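Local structure of putative glycosyl hydrolase (Parabacteroides distasonis, 4QHZ) at residues P31-G36 with P47-V52; F97-E102 with R239-R244; F122-Y127 with Y172-F177; Y168-T173 with V189-N194. The protein is probably an exported hydrolase of the 3-keto-disaccharide hydrolase family that binds magnesium and may act on glycosidic substrates. All coordinates share one frame; numbering follows the deposited sequence.

Interaction 1 (P31-G36 with P47-V52); sequences PVVTPG and PSDAIV
Val33 lies against the turn that begins at Pro47. Its CB stands 4.2 Å from Ser48 OG. From there CG1, anti to the backbone N (chi1 172°), runs alongside the proline ring, meets Pro47 CB at 3.6 Å and also touches Asp49 OD1. CG2, anti to the carbonyl carbon, rests 3.6 Å from Asp49 OD2; valine and carboxylate cross at about a right angle. A compact, branched residue suits a place that must serve a ring and a polar group at once. Two hydrogen bonds hold the backbone of Thr34, one at its N and one at its O: Thr34 N donates to Ser48 OG at 2.9 Å, and Ser48 N to Thr34 O at 2.8 Å. Ser48 can do this because its side chain is short, with OG between the backbone N and carbonyl carbon (chi1 60°). The 31-36 loop also hydrogen-bonds to and packs against a second subunit. Pro47, with phi fixed by its ring, opens a type I turn closed by Ala50 N to Pro47 O. The turn leads into strand 51-54, which pairs with strand 237-245; there Asp49 forms a salt bridge with Arg244, and Pro47 packs on Trp242.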
# COMPACT_ATOMS: atom_id res chain seq x y z
N PRO C 31 17.67 -15.85 9.57
CA PRO C 31 18.02 -16.52 10.83
C PRO C 31 17.28 -17.85 10.99
O PRO C 31 16.12 -17.96 10.59
CB PRO C 31 17.59 -15.52 11.91
CG PRO C 31 16.61 -14.62 11.25
CD PRO C 31 17.01 -14.56 9.80
N VAL C 32 17.97 -18.83 11.57
CA VAL C 32 17.38 -20.12 11.88
C VAL C 32 16.57 -20.00 13.17
O VAL C 32 17.11 -19.61 14.20
CB VAL C 32 18.44 -21.22 12.03
CG1 VAL C 32 17.79 -22.55 12.39
CG2 VAL C 32 19.25 -21.35 10.75
N VAL C 33 15.30 -20.36 13.09
CA VAL C 33 14.39 -20.35 14.22
C VAL C 33 13.83 -21.75 14.41
O VAL C 33 13.40 -22.37 13.44
CB VAL C 33 13.22 -19.39 13.99
CG1 VAL C 33 12.18 -19.52 15.09
CG2 VAL C 33 13.74 -17.96 13.90
N THR C 34 13.89 -22.26 15.63
CA THR C 34 13.25 -23.52 15.95
C THR C 34 11.81 -23.20 16.32
O THR C 34 11.57 -22.55 17.34
CB THR C 34 13.95 -24.25 17.10
OG1 THR C 34 15.33 -24.44 16.78
CG2 THR C 34 13.30 -25.62 17.37
N PRO C 35 10.85 -23.63 15.49
CA PRO C 35 9.46 -23.29 15.79
C PRO C 35 8.93 -24.06 16.99
O PRO C 35 9.51 -25.05 17.39
CB PRO C 35 8.71 -23.72 14.52
CG PRO C 35 9.56 -24.77 13.92
CD PRO C 35 10.97 -24.45 14.28
N GLY C 36 7.83 -23.57 17.58
CA GLY C 36 7.18 -24.27 18.68
C GLY C 36 6.38 -25.47 18.18
O GLY C 36 6.46 -25.83 17.00
N PRO C 47 8.08 -19.92 19.21
CA PRO C 47 9.33 -20.28 18.54
C PRO C 47 10.53 -19.79 19.34
O PRO C 47 10.36 -19.00 20.27
CB PRO C 47 9.24 -19.56 17.19
CG PRO C 47 8.21 -18.50 17.36
CD PRO C 47 7.30 -18.91 18.47
N SER C 48 11.72 -20.27 18.97
CA SER C 48 12.92 -20.09 19.79
C SER C 48 13.35 -18.63 19.95
O SER C 48 13.96 -18.28 20.96
CB SER C 48 14.08 -20.89 19.20
OG SER C 48 14.36 -20.47 17.87
N ASP C 49 13.01 -17.77 18.99
CA ASP C 49 13.36 -16.35 19.06
C ASP C 49 12.23 -15.47 19.62
O ASP C 49 12.35 -14.25 19.63
CB ASP C 49 13.78 -15.84 17.68
CG ASP C 49 12.62 -15.76 16.69
OD1 ASP C 49 11.58 -16.42 16.90
OD2 ASP C 49 12.75 -15.03 15.69
N ALA C 50 11.14 -16.08 20.07
CA ALA C 50 10.01 -15.31 20.59
C ALA C 50 10.20 -14.97 22.06
O ALA C 50 10.84 -15.72 22.80
CB ALA C 50 8.72 -16.08 20.39
N ILE C 51 9.62 -13.86 22.48
CA ILE C 51 9.50 -13.54 23.89
C ILE C 51 8.25 -14.23 24.43
O ILE C 51 7.16 -14.03 23.91
CB ILE C 51 9.41 -12.02 24.11
CG1 ILE C 51 10.69 -11.35 23.62
CG2 ILE C 51 9.18 -11.69 25.57
CD1 ILE C 51 10.50 -9.90 23.23
N VAL C 52 8.42 -15.07 25.45
CA VAL C 52 7.30 -15.77 26.06
C VAL C 52 6.63 -14.85 27.08
O VAL C 52 7.20 -14.61 28.15
CB VAL C 52 7.73 -17.09 26.75
CG1 VAL C 52 6.54 -17.76 27.42
CG2 VAL C 52 8.37 -18.03 25.74
O HOH W 1 17.12 -22.40 17.33

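Interaction 2 (F97-E102 with R239-R244); sequences FQMHIE and RNIWIR
His100 and Trp242 meet through different first torsions: His100 CG is anti to the backbone N (chi1 -174°), whereas Trp242 CG sits between the backbone N and carbonyl carbon (chi1 53°), and chi2 (-96°) turns one indole face to His100 CB. They belong to an antiparallel pair of strands in the curved sheet of a concanavalin-like fold. His100 CB lies 3.4 Å from the centroid of the five-membered ring, a CH-pi contact. The two ring planes are nearly parallel but slid apart, with little overlap.

Gln98 pairs with Arg244 and His100 with Trp242 as hydrogen-bonded pairs, while Met99, a selenomethionine here, and Ile243 form a non-hydrogen-bonded pair. A beta bulge at Asn240 then shifts the register, bringing Glu102 opposite Arg239. The side of the sheet with Met99 and Ile243 is apolar and suited to burial: Phe97, Met99 and Ile101 pack on strand 119-123, Ile241 and Ile243 on strand 51-54. Ile243 CD1 lies over the Phe97 ring, 4.0 Å from its centroid.

The face with Gln98, His100 and Glu102 is knitted by a carboxylate and a long amide. Gln98 OE1 accepts from Arg244 NH1 at 2.8 Å and also from Val197 N of a second subunit. His100 is held at both nitrogens, ND1 by Asp169 and NE2 by Glu102. Arg239 forms a salt bridge with Glu102, NE (2.8 Å) and NH2 (3.1 Å) both donating to OE1. Glu102 OE2 takes His100 NE2 on its anti lone pair at 2.8 Å, while Asn240 ND2 reaches the same oxygen from above the carboxylate plane at 3.0 Å.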
# COMPACT_ATOMS: atom_id res chain seq x y z
N PHE C 97 5.60 -6.38 15.11
CA PHE C 97 5.66 -7.69 15.75
C PHE C 97 4.64 -8.67 15.19
O PHE C 97 3.65 -8.30 14.57
CB PHE C 97 5.46 -7.55 17.27
CG PHE C 97 4.17 -6.89 17.67
CD1 PHE C 97 3.01 -7.64 17.79
CD2 PHE C 97 4.13 -5.53 17.93
CE1 PHE C 97 1.82 -7.02 18.16
CE2 PHE C 97 2.95 -4.92 18.31
CZ PHE C 97 1.79 -5.67 18.42
N GLN C 98 4.92 -9.93 15.49
CA GLN C 98 3.97 -11.02 15.34
C GLN C 98 3.65 -11.51 16.74
O GLN C 98 4.54 -11.62 17.57
CB GLN C 98 4.59 -12.11 14.51
CG GLN C 98 3.92 -13.45 14.65
CD GLN C 98 4.65 -14.55 13.91
OE1 GLN C 98 5.84 -14.45 13.60
NE2 GLN C 98 3.94 -15.61 13.63
N MSE C 99 2.38 -11.82 16.98
CA MSE C 99 1.89 -12.17 18.30
C MSE C 99 0.95 -13.34 18.29
O MSE C 99 0.17 -13.50 17.35
CB MSE C 99 1.05 -10.98 18.75
CG MSE C 99 1.31 -10.58 20.18
SE MSE C 99 -0.20 -9.43 20.69
CE MSE C 99 -0.78 -10.64 22.14
N HIS C 100 0.98 -14.15 19.35
CA HIS C 100 0.06 -15.26 19.52
C HIS C 100 -0.60 -15.14 20.89
O HIS C 100 0.05 -14.81 21.87
CB HIS C 100 0.81 -16.58 19.41
CG HIS C 100 -0.08 -17.79 19.42
ND1 HIS C 100 -0.56 -18.38 18.27
CD2 HIS C 100 -0.56 -18.53 20.45
CE1 HIS C 100 -1.30 -19.43 18.60
NE2 HIS C 100 -1.32 -19.54 19.91
N ILE C 101 -1.91 -15.40 20.95
CA ILE C 101 -2.65 -15.33 22.21
C ILE C 101 -3.92 -16.16 22.11
O ILE C 101 -4.64 -16.09 21.11
CB ILE C 101 -2.96 -13.86 22.62
CG1 ILE C 101 -3.72 -13.81 23.94
CG2 ILE C 101 -3.77 -13.13 21.54
CD1 ILE C 101 -3.75 -12.42 24.56
N GLU C 102 -4.18 -16.94 23.15
CA GLU C 102 -5.35 -17.81 23.20
C GLU C 102 -6.21 -17.40 24.38
O GLU C 102 -5.69 -17.03 25.43
CB GLU C 102 -4.92 -19.27 23.31
CG GLU C 102 -3.98 -19.67 22.18
CD GLU C 102 -3.65 -21.15 22.12
OE1 GLU C 102 -4.26 -21.95 22.88
OE2 GLU C 102 -2.78 -21.51 21.31
N ARG C 239 -4.12 -17.99 27.79
CA ARG C 239 -2.96 -18.88 27.82
C ARG C 239 -2.12 -18.72 26.57
O ARG C 239 -2.54 -18.07 25.61
CB ARG C 239 -3.39 -20.34 27.95
CG ARG C 239 -3.91 -20.92 26.65
CD ARG C 239 -4.33 -22.38 26.77
NE ARG C 239 -4.66 -22.93 25.46
CZ ARG C 239 -5.07 -24.18 25.24
NH1 ARG C 239 -5.21 -25.02 26.25
NH2 ARG C 239 -5.33 -24.58 24.00
N ASN C 240 -0.93 -19.30 26.60
CA ASN C 240 -0.03 -19.36 25.44
C ASN C 240 0.11 -18.02 24.71
O ASN C 240 -0.32 -17.86 23.57
CB ASN C 240 -0.49 -20.45 24.47
CG ASN C 240 0.52 -20.71 23.36
OD1 ASN C 240 1.71 -20.39 23.49
ND2 ASN C 240 0.06 -21.30 22.27
N ILE C 241 0.73 -17.05 25.39
CA ILE C 241 0.97 -15.74 24.81
C ILE C 241 2.45 -15.60 24.50
O ILE C 241 3.29 -15.71 25.39
CB ILE C 241 0.53 -14.61 25.75
CG1 ILE C 241 -0.88 -14.89 26.28
CG2 ILE C 241 0.59 -13.27 25.02
CD1 ILE C 241 -1.43 -13.82 27.20
N TRP C 242 2.77 -15.36 23.23
CA TRP C 242 4.13 -15.02 22.85
C TRP C 242 4.16 -13.94 21.78
O TRP C 242 3.17 -13.70 21.09
CB TRP C 242 4.92 -16.26 22.40
CG TRP C 242 4.29 -17.11 21.33
CD1 TRP C 242 3.54 -18.22 21.51
CD2 TRP C 242 4.42 -16.94 19.91
NE1 TRP C 242 3.17 -18.75 20.30
CE2 TRP C 242 3.70 -17.98 19.30
CE3 TRP C 242 5.07 -16.00 19.10
CZ2 TRP C 242 3.60 -18.11 17.91
CZ3 TRP C 242 4.97 -16.14 17.72
CH2 TRP C 242 4.24 -17.18 17.14
N ILE C 243 5.31 -13.30 21.66
CA ILE C 243 5.48 -12.18 20.75
C ILE C 243 6.89 -12.25 20.19
O ILE C 243 7.84 -12.58 20.91
CB ILE C 243 5.22 -10.84 21.47
CG1 ILE C 243 5.23 -9.68 20.49
CG2 ILE C 243 6.25 -10.61 22.58
CD1 ILE C 243 4.58 -8.43 21.05
N ARG C 244 7.02 -11.99 18.90
CA ARG C 244 8.36 -11.86 18.31
C ARG C 244 8.42 -10.61 17.46
O ARG C 244 7.49 -10.28 16.73
CB ARG C 244 8.76 -13.11 17.53
CG ARG C 244 7.75 -13.64 16.54
CD ARG C 244 8.13 -15.03 16.08
NE ARG C 244 9.42 -15.07 15.39
CZ ARG C 244 9.64 -14.64 14.14
NH1 ARG C 244 8.65 -14.12 13.41
NH2 ARG C 244 10.85 -14.71 13.63

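Interaction 3 (F122-Y127 with Y172-F177); sequences FLQGMY and YTAPTF
Tyr172 OH donates a short hydrogen bond of 2.6 Å to Gln124 OE1, and this polar link joins two otherwise largely apolar surfaces. The amide oxygen lies at the edge of the phenol, in its plane, while the hydroxyl is tilted 28° from the plane of the glutamine carbonyl. The side chain of Tyr172 leaves its strand toward the 122-127 turn, with CG anti to the backbone N (chi1 178°). Leu123 lies over one ring face, its CB 4.2 Å from the ring centroid, and its CD1 packs on Tyr172 CD1 at 3.6 Å. Tyr127 crosses at about a right angle and brings CE2 to 3.2 Å from Tyr172 OH. Beyond the bond, Gln124 OE1 stands 3.4 Å from Pro175 CD and also near Ala174 CB, a ring carbon and a methyl that pack against the amide oxygen without competing for its hydrogen bond.

The next shell fixes these groups. Gln124 NE2 donates to Phe94 O, which orients the amide with its oxygen toward the tyrosine. Tyr127 OH bonds to His219 and Tyr183, and Phe97 meets the Tyr172 ring.

A type II turn from Phe122 to Gly125 carries Gln124, followed by a classic beta bulge in which Met126 N and Tyr127 N both donate to Leu123 O. Gly125 takes positive phi (74°), readily accommodated without a side chain. This hairpin connects strands 119-123 and 127-131, which carry magnesium ligands, so the contact joins the two sheets of the sandwich. Chemically, a buried phenol proton is satisfied by a neutral amide oxygen, consistent with Tyr172 remaining protonated.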
# COMPACT_ATOMS: atom_id res chain seq x y z
N PHE C 122 -4.78 -4.31 23.12
CA PHE C 122 -4.41 -2.98 22.63
C PHE C 122 -2.99 -3.00 22.10
O PHE C 122 -2.03 -3.08 22.86
CB PHE C 122 -4.54 -1.93 23.73
CG PHE C 122 -5.96 -1.50 24.00
CD1 PHE C 122 -6.82 -2.31 24.72
CD2 PHE C 122 -6.42 -0.27 23.54
CE1 PHE C 122 -8.13 -1.91 24.98
CE2 PHE C 122 -7.72 0.13 23.80
CZ PHE C 122 -8.57 -0.69 24.51
N LEU C 123 -2.88 -2.91 20.78
CA LEU C 123 -1.60 -2.97 20.08
C LEU C 123 -0.86 -1.65 20.28
O LEU C 123 -1.40 -0.59 20.00
CB LEU C 123 -1.82 -3.24 18.59
CG LEU C 123 -2.69 -4.47 18.29
CD1 LEU C 123 -3.01 -4.56 16.81
CD2 LEU C 123 -2.04 -5.76 18.78
N GLN C 124 0.37 -1.75 20.80
CA GLN C 124 1.14 -0.59 21.28
C GLN C 124 0.36 0.28 22.27
O GLN C 124 0.65 1.45 22.44
CB GLN C 124 1.63 0.27 20.10
CG GLN C 124 2.51 -0.48 19.12
CD GLN C 124 3.14 0.44 18.10
OE1 GLN C 124 2.46 0.96 17.22
NE2 GLN C 124 4.45 0.66 18.23
N GLY C 125 -0.62 -0.32 22.94
CA GLY C 125 -1.45 0.39 23.91
C GLY C 125 -2.48 1.33 23.32
O GLY C 125 -3.16 2.03 24.06
N MSE C 126 -2.61 1.36 21.99
CA MSE C 126 -3.47 2.36 21.32
C MSE C 126 -4.62 1.78 20.51
O MSE C 126 -5.65 2.43 20.37
CB MSE C 126 -2.67 3.19 20.32
CG MSE C 126 -1.39 3.81 20.88
SE MSE C 126 -1.81 5.07 22.32
CE MSE C 126 -2.00 6.71 21.22
N TYR C 127 -4.45 0.57 19.98
CA TYR C 127 -5.37 0.06 18.96
C TYR C 127 -5.96 -1.30 19.37
O TYR C 127 -5.27 -2.32 19.30
CB TYR C 127 -4.65 -0.05 17.61
CG TYR C 127 -3.80 1.16 17.27
CD1 TYR C 127 -4.38 2.41 17.08
CD2 TYR C 127 -2.42 1.05 17.14
CE1 TYR C 127 -3.61 3.52 16.77
CE2 TYR C 127 -1.64 2.16 16.83
CZ TYR C 127 -2.25 3.39 16.65
OH TYR C 127 -1.48 4.50 16.35
N TYR C 172 1.50 -7.28 13.02
CA TYR C 172 1.31 -5.85 13.19
C TYR C 172 2.51 -5.05 12.68
O TYR C 172 3.66 -5.36 12.99
CB TYR C 172 1.10 -5.53 14.67
CG TYR C 172 0.93 -4.07 14.99
CD1 TYR C 172 -0.28 -3.42 14.77
CD2 TYR C 172 1.99 -3.33 15.51
CE1 TYR C 172 -0.43 -2.08 15.08
CE2 TYR C 172 1.85 -1.99 15.81
CZ TYR C 172 0.64 -1.36 15.60
OH TYR C 172 0.50 -0.03 15.90
N THR C 173 2.21 -4.01 11.91
CA THR C 173 3.18 -3.05 11.45
C THR C 173 2.84 -1.71 12.10
O THR C 173 1.73 -1.21 11.97
CB THR C 173 3.14 -2.92 9.92
OG1 THR C 173 3.32 -4.22 9.33
CG2 THR C 173 4.23 -1.99 9.42
N ALA C 174 3.81 -1.15 12.82
CA ALA C 174 3.62 0.10 13.55
C ALA C 174 3.57 1.28 12.60
O ALA C 174 4.11 1.21 11.50
CB ALA C 174 4.74 0.29 14.57
N PRO C 175 2.91 2.38 13.01
CA PRO C 175 2.86 3.56 12.18
C PRO C 175 4.15 4.36 12.29
O PRO C 175 4.94 4.10 13.18
CB PRO C 175 1.72 4.36 12.79
CG PRO C 175 1.78 4.02 14.24
CD PRO C 175 2.20 2.58 14.29
N THR C 176 4.35 5.29 11.36
CA THR C 176 5.32 6.36 11.52
C THR C 176 4.57 7.68 11.56
O THR C 176 3.49 7.81 10.99
CB THR C 176 6.36 6.37 10.39
OG1 THR C 176 5.70 6.50 9.12
CG2 THR C 176 7.20 5.10 10.41
N PHE C 177 5.14 8.67 12.25
CA PHE C 177 4.48 9.96 12.42
C PHE C 177 5.32 11.08 11.84
O PHE C 177 6.54 11.04 11.87
CB PHE C 177 4.22 10.22 13.91
CG PHE C 177 3.11 9.40 14.47
CD1 PHE C 177 1.79 9.81 14.35
CD2 PHE C 177 3.38 8.20 15.13
CE1 PHE C 177 0.76 9.05 14.86
CE2 PHE C 177 2.34 7.42 15.63
CZ PHE C 177 1.03 7.85 15.50

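Interaction 4 (Y168-T173 with V189-N194); sequences YDIIYT and VTVIQN. With EDO (1,2-ethanediol), chain H.
Asp169 and Ile192 form one of two hydrogen-bonded pairs at the centre of this antiparallel hairpin, the other being Ile171 with Thr190. Each pair is joined by two backbone bonds; Asp169 N to Ile192 O is 2.9 Å and Thr190 N to Ile171 O 2.8 Å. The strand axes run almost exactly antiparallel, at 179°.

The tightly packed side, buried against the second sheet, carries Tyr168, Ile170, Tyr172, Val189, Val191 and Gln193. Beta-branched residues suit an extended chain and interlock across it: Val189 CG2, anti to the backbone N, touches Ile170 CG2 at 3.9 Å. Tyr172 offers its ring edge to Val189 CB. At the other end the extended chain of Gln193 runs past the Tyr168 ring edge, with OE1 3.6 Å from Tyr168 CE1, and the amide stands steeply to the ring, 78° between planes. Tyr168 OH is held by Gln130 O, and Gln193 NE2 by Asn166.

The opposite side, with Asp169, Ile171, Thr190 and Ile192, meets a second subunit instead, Ile192 against its counterpart, and Asp169 is partly exposed. Facing side chains here come no closer than 4.3 Å, as between Asp169 CB and Ile192 CB. An ethanediol, probably from the crystallisation liquor, donates from O1 to Asp169 OD2 at 2.6 Å and also bonds Asp169 of that subunit; Asp169 OD1 meanwhile accepts from His100.

Within the fold, strand 165-177 is flanked by strand 97-104 on its other edge, strand 185-193 continues to strand 196-203, and the tyrosine-bearing face packs on strands 119-123 and 127-131.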
# COMPACT_ATOMS: atom_id res chain seq x y z
N TYR C 168 -5.76 -16.52 18.59
CA TYR C 168 -5.40 -15.36 17.78
C TYR C 168 -3.95 -15.45 17.32
O TYR C 168 -3.06 -15.72 18.13
CB TYR C 168 -5.58 -14.04 18.54
CG TYR C 168 -6.97 -13.42 18.59
CD1 TYR C 168 -8.06 -13.94 17.90
CD2 TYR C 168 -7.17 -12.25 19.32
CE1 TYR C 168 -9.31 -13.33 17.96
CE2 TYR C 168 -8.40 -11.63 19.38
CZ TYR C 168 -9.47 -12.16 18.69
OH TYR C 168 -10.69 -11.53 18.77
N ASP C 169 -3.73 -15.21 16.03
CA ASP C 169 -2.41 -14.91 15.50
C ASP C 169 -2.50 -13.54 14.86
O ASP C 169 -3.39 -13.28 14.05
CB ASP C 169 -1.95 -15.98 14.51
CG ASP C 169 -1.51 -17.25 15.21
OD1 ASP C 169 -0.50 -17.20 15.94
OD2 ASP C 169 -2.20 -18.29 15.08
N ILE C 170 -1.58 -12.65 15.24
CA ILE C 170 -1.66 -11.23 14.91
C ILE C 170 -0.32 -10.77 14.32
O ILE C 170 0.72 -11.04 14.91
CB ILE C 170 -1.99 -10.39 16.15
CG1 ILE C 170 -3.41 -10.72 16.63
CG2 ILE C 170 -1.85 -8.91 15.85
CD1 ILE C 170 -3.75 -10.16 18.01
N ILE C 171 -0.37 -10.12 13.17
CA ILE C 171 0.81 -9.55 12.54
C ILE C 171 0.59 -8.05 12.44
O ILE C 171 -0.40 -7.62 11.84
CB ILE C 171 1.08 -10.14 11.15
CG1 ILE C 171 1.11 -11.68 11.21
CG2 ILE C 171 2.39 -9.60 10.59
CD1 ILE C 171 1.18 -12.35 9.86
N TYR C 172 1.50 -7.28 13.02
CA TYR C 172 1.31 -5.85 13.19
C TYR C 172 2.51 -5.05 12.68
O TYR C 172 3.66 -5.36 12.99
CB TYR C 172 1.10 -5.53 14.67
CG TYR C 172 0.93 -4.07 14.99
CD1 TYR C 172 -0.28 -3.42 14.77
CD2 TYR C 172 1.99 -3.33 15.51
CE1 TYR C 172 -0.43 -2.08 15.08
CE2 TYR C 172 1.85 -1.99 15.81
CZ TYR C 172 0.64 -1.36 15.60
OH TYR C 172 0.50 -0.03 15.90
N THR C 173 2.21 -4.01 11.91
CA THR C 173 3.18 -3.05 11.45
C THR C 173 2.84 -1.71 12.10
O THR C 173 1.73 -1.21 11.97
CB THR C 173 3.14 -2.92 9.92
OG1 THR C 173 3.32 -4.22 9.33
CG2 THR C 173 4.23 -1.99 9.42
N VAL C 189 -2.58 -4.25 10.31
CA VAL C 189 -2.71 -5.45 11.13
C VAL C 189 -3.43 -6.57 10.38
O VAL C 189 -4.41 -6.33 9.67
CB VAL C 189 -3.42 -5.12 12.46
CG1 VAL C 189 -4.85 -4.66 12.23
CG2 VAL C 189 -3.37 -6.31 13.41
N THR C 190 -2.92 -7.78 10.53
CA THR C 190 -3.61 -8.98 10.10
C THR C 190 -3.97 -9.76 11.35
O THR C 190 -3.15 -9.91 12.25
CB THR C 190 -2.74 -9.81 9.12
OG1 THR C 190 -2.67 -9.14 7.86
CG2 THR C 190 -3.31 -11.21 8.90
N VAL C 191 -5.22 -10.23 11.41
CA VAL C 191 -5.71 -10.99 12.55
C VAL C 191 -6.33 -12.30 12.06
O VAL C 191 -7.18 -12.29 11.18
CB VAL C 191 -6.77 -10.20 13.35
CG1 VAL C 191 -7.31 -11.03 14.51
CG2 VAL C 191 -6.19 -8.90 13.88
N ILE C 192 -5.88 -13.41 12.64
CA ILE C 192 -6.37 -14.73 12.30
C ILE C 192 -6.93 -15.38 13.56
O ILE C 192 -6.23 -15.46 14.56
CB ILE C 192 -5.24 -15.61 11.72
CG1 ILE C 192 -4.49 -14.88 10.60
CG2 ILE C 192 -5.80 -16.94 11.19
CD1 ILE C 192 -3.25 -15.60 10.11
N GLN C 193 -8.20 -15.80 13.51
CA GLN C 193 -8.84 -16.43 14.66
C GLN C 193 -9.21 -17.87 14.34
O GLN C 193 -9.99 -18.14 13.41
CB GLN C 193 -10.09 -15.68 15.11
CG GLN C 193 -10.75 -16.33 16.32
CD GLN C 193 -12.01 -15.63 16.80
OE1 GLN C 193 -12.34 -14.53 16.35
NE2 GLN C 193 -12.73 -16.28 17.71
N ASN C 194 -8.67 -18.79 15.13
CA ASN C 194 -8.89 -20.22 14.91
C ASN C 194 -8.64 -20.61 13.45
O ASN C 194 -9.40 -21.37 12.85
CB ASN C 194 -10.30 -20.62 15.35
CG ASN C 194 -10.55 -20.30 16.81
OD1 ASN C 194 -9.70 -20.55 17.66
ND2 ASN C 194 -11.71 -19.72 17.11
C1 EDO H . -2.53 -19.71 11.86
O1 EDO H . -3.31 -19.02 12.85
C2 EDO H . -1.07 -19.67 12.30
O2 EDO H . -0.24 -20.11 11.22

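How the interactions relate
From the N terminus, interaction 1 closes first, a short loop of ten residues that fastens the N-terminal segment to the entrance of strand 51-54. Interaction 2 opens next and closes only near the C terminus, at 239-244, enclosing both remaining contacts. Within that span interaction 3 runs from the 122-127 hairpin to strand 165-177, and interaction 4 begins on the same strand, sharing Tyr172 and Thr173, before closing a hairpin at 189-194. Interactions 1, 2 and 4 follow neighbouring strands of one large sheet, 51-54, 237-245, 97-104, 165-177 and 185-193, while interaction 3 ties that sheet to the smaller, magnesium-bearing one.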